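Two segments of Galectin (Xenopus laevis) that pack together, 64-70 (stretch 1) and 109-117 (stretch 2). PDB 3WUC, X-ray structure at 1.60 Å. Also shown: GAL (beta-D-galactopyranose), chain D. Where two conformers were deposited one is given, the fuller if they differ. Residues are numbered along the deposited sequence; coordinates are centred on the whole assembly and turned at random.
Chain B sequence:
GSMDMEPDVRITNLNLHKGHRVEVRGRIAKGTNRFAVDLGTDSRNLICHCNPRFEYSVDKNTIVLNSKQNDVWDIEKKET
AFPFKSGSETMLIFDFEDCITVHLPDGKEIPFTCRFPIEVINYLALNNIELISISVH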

# COMPACT_ATOMS: atom_id res chain seq x y z
N VAL B 64 0.10 -1.52 27.23
CA VAL B 64 -1.11 -1.70 27.97
C VAL B 64 -2.26 -1.91 27.00
O VAL B 64 -2.42 -1.04 26.08
CB VAL B 64 -1.37 -0.50 28.90
CG1 VAL B 64 -2.78 -0.52 29.45
CG2 VAL B 64 -0.39 -0.50 30.06
N LEU B 65 -2.98 -3.01 27.15
CA LEU B 65 -4.25 -3.23 26.44
C LEU B 65 -5.41 -3.18 27.44
O LEU B 65 -5.33 -3.66 28.57
CB LEU B 65 -4.28 -4.53 25.68
CG LEU B 65 -3.20 -4.87 24.67
CD1 LEU B 65 -3.54 -6.23 24.18
CD2 LEU B 65 -3.00 -3.87 23.50
N ASN B 66 -6.53 -2.59 27.00
CA ASN B 66 -7.71 -2.65 27.87
C ASN B 66 -8.93 -2.54 26.98
O ASN B 66 -8.81 -2.37 25.78
CB ASN B 66 -7.67 -1.49 28.91
CG ASN B 66 -8.40 -1.84 30.19
OD1 ASN B 66 -9.19 -2.79 30.26
ND2 ASN B 66 -8.16 -0.98 31.20
N SER B 67 -10.08 -2.70 27.61
CA SER B 67 -11.37 -2.41 27.01
C SER B 67 -12.05 -1.33 27.83
O SER B 67 -11.70 -1.04 28.94
CB SER B 67 -12.19 -3.67 27.02
OG SER B 67 -12.26 -4.28 28.32
N LYS B 68 -13.08 -0.72 27.23
CA LYS B 68 -13.78 0.36 27.97
C LYS B 68 -15.27 0.13 27.65
O LYS B 68 -15.68 -0.19 26.50
CB LYS B 68 -13.39 1.71 27.41
CG LYS B 68 -13.65 2.83 28.38
CD LYS B 68 -13.15 4.17 27.87
CE LYS B 68 -12.99 5.21 28.99
NZ LYS B 68 -12.71 6.57 28.53
N GLN B 69 -16.14 0.12 28.70
CA GLN B 69 -17.58 -0.01 28.50
C GLN B 69 -18.32 1.05 29.23
O GLN B 69 -18.03 1.34 30.39
CB GLN B 69 -18.11 -1.32 28.92
CG GLN B 69 -17.43 -2.54 28.26
CD GLN B 69 -17.85 -3.91 28.94
OE1 GLN B 69 -18.98 -4.36 28.82
NE2 GLN B 69 -16.88 -4.63 29.47
N ASN B 70 -19.19 1.74 28.51
CA ASN B 70 -19.93 2.86 29.12
C ASN B 70 -18.97 3.86 29.78
O ASN B 70 -19.25 4.41 30.86
CB ASN B 70 -20.99 2.32 30.12
CG ASN B 70 -21.82 1.20 29.52
OD1 ASN B 70 -22.57 1.45 28.57
ND2 ASN B 70 -21.70 0.01 30.01
N GLU B 109 2.47 -11.58 18.30
CA GLU B 109 1.04 -11.34 18.39
C GLU B 109 0.61 -11.34 19.84
O GLU B 109 1.19 -12.00 20.74
CB GLU B 109 0.29 -12.43 17.71
CG GLU B 109 0.74 -12.82 16.36
CD GLU B 109 -0.03 -14.03 15.89
OE1 GLU B 109 -0.64 -14.75 16.73
OE2 GLU B 109 -0.06 -14.22 14.65
N ILE B 110 -0.38 -10.53 20.11
CA ILE B 110 -0.94 -10.43 21.44
C ILE B 110 -2.41 -10.80 21.32
O ILE B 110 -3.15 -10.09 20.67
CB ILE B 110 -0.76 -9.01 21.93
CG1 ILE B 110 0.69 -8.62 21.71
CG2 ILE B 110 -1.15 -8.85 23.40
CD1 ILE B 110 1.57 -9.58 22.46
N PRO B 111 -2.86 -11.91 21.95
CA PRO B 111 -4.33 -12.20 21.95
C PRO B 111 -5.05 -11.25 22.89
O PRO B 111 -4.50 -10.85 23.94
CB PRO B 111 -4.43 -13.67 22.42
CG PRO B 111 -3.14 -13.88 23.16
CD PRO B 111 -2.05 -12.95 22.67
N PHE B 112 -6.25 -10.86 22.54
CA PHE B 112 -7.04 -10.04 23.42
C PHE B 112 -8.47 -10.47 23.22
O PHE B 112 -9.15 -10.13 22.23
CB PHE B 112 -6.82 -8.51 23.17
CG PHE B 112 -7.28 -7.64 24.27
CD1 PHE B 112 -6.80 -7.72 25.57
CD2 PHE B 112 -8.33 -6.77 24.05
CE1 PHE B 112 -7.27 -6.94 26.62
CE2 PHE B 112 -8.78 -5.95 25.05
CZ PHE B 112 -8.30 -6.04 26.37
N THR B 113 -9.02 -11.24 24.17
CA THR B 113 -10.36 -11.79 23.98
C THR B 113 -11.39 -10.67 24.04
O THR B 113 -11.21 -9.72 24.84
CB THR B 113 -10.70 -12.77 25.14
OG1 THR B 113 -9.72 -13.79 25.16
CG2 THR B 113 -12.02 -13.40 24.93
N CYS B 114 -12.46 -10.74 23.21
CA CYS B 114 -13.51 -9.76 23.28
C CYS B 114 -14.16 -9.81 24.69
O CYS B 114 -14.62 -10.89 25.06
CB CYS B 114 -14.58 -9.99 22.25
SG CYS B 114 -14.04 -9.53 20.58
N ARG B 115 -14.12 -8.72 25.41
CA ARG B 115 -14.70 -8.70 26.79
C ARG B 115 -16.17 -8.46 26.82
O ARG B 115 -16.79 -8.62 27.86
CB ARG B 115 -14.02 -7.68 27.57
CG ARG B 115 -12.61 -8.28 27.87
CD ARG B 115 -11.79 -7.22 28.46
NE ARG B 115 -10.59 -7.74 29.09
CZ ARG B 115 -9.72 -6.95 29.70
NH1 ARG B 115 -8.62 -7.49 30.29
NH2 ARG B 115 -9.89 -5.63 29.68
N PHE B 116 -16.74 -8.00 25.71
CA PHE B 116 -18.20 -7.83 25.56
C PHE B 116 -18.61 -8.24 24.16
O PHE B 116 -17.75 -8.24 23.29
CB PHE B 116 -18.69 -6.41 25.93
CG PHE B 116 -18.02 -5.28 25.17
CD1 PHE B 116 -18.51 -4.84 23.94
CD2 PHE B 116 -16.87 -4.66 25.65
CE1 PHE B 116 -17.87 -3.80 23.24
CE2 PHE B 116 -16.28 -3.62 24.99
CZ PHE B 116 -16.75 -3.22 23.77
N PRO B 117 -19.86 -8.65 23.92
CA PRO B 117 -20.25 -9.08 22.61
C PRO B 117 -20.19 -7.91 21.61
O PRO B 117 -20.63 -6.76 21.92
CB PRO B 117 -21.69 -9.59 22.80
CG PRO B 117 -21.67 -10.12 24.20
CD PRO B 117 -20.88 -9.09 24.92
C1 GAL D . -5.40 5.03 32.23
C2 GAL D . -5.09 6.10 31.22
C3 GAL D . -5.99 5.97 30.02
C4 GAL D . -5.93 4.54 29.49
C5 GAL D . -6.24 3.58 30.66
C6 GAL D . -6.16 2.14 30.18
O2 GAL D . -5.38 7.36 31.87
O3 GAL D . -5.72 6.97 29.07
O4 GAL D . -4.65 4.29 28.86
O5 GAL D . -5.26 3.76 31.66
O6 GAL D . -6.35 1.20 31.22

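Strands 64-69 and 109-113 run in nearly the same direction, 17° apart, with their axes 9.0 Å apart at closest approach. That spacing is too wide for backbone pairing, so the contact is made mainly through side chains, burying 415 Å² in all.

Along stretch 2, Glu109 stays out of reach, and the first contact comes from Ile110. Its CA-to-CB bond points toward stretch 1, and Ile110 CG2 lies 3.6 Å from CD1 of Leu65, a close apolar fit between two branched, buried side chains. Pro111, next in the strand's alternation, points away and contributes nothing.

Phe112 points toward stretch 1 again, and with chi1 in t, its ring reaches the backbone of stretch 1. Leu65 covers one face: Leu65 CB sits 4.2 Å from the centroid of the Phe112 ring, 22° off the normal, a CH-pi contact, while Leu65 CD1 reaches to 3.8 Å from Phe112 CD1. The ring tip meets backbone, with Phe112 CZ 3.6 Å from Asn66 C. Thr113 and Cys114 make no contact.

Arg115 brings polarity. Its long side chain, chi2 and chi3 both t, extends until Arg115 NH2 donates to Ser67 OG at 3.0 Å, almost linearly (175°). The same Arg115 NH2 makes a weak hydrogen bond to Asn66 OD1, also 3.0 Å but bent to 129°. Both acceptors lie near the guanidinium plane, where its N-H bonds point. Asn66 starts away from stretch 2, yet its amide serves several partners: Asn66 OD1 also accepts from Ser67 N at 2.8 Å, and Asn66 ND2 donates to O6 of the galactose at 2.8 Å. One amide thus bonds to the sugar through ND2 and, weakly through OD1, to Arg115; binding galactose fits the name galectin.

Phe116 closes the contact. Its ring packs against the aliphatic part of Gln69, with Gln69 CG 3.4 Å from Phe116 CD2, while Gln69 NE2 hydrogen-bonds elsewhere in the structure.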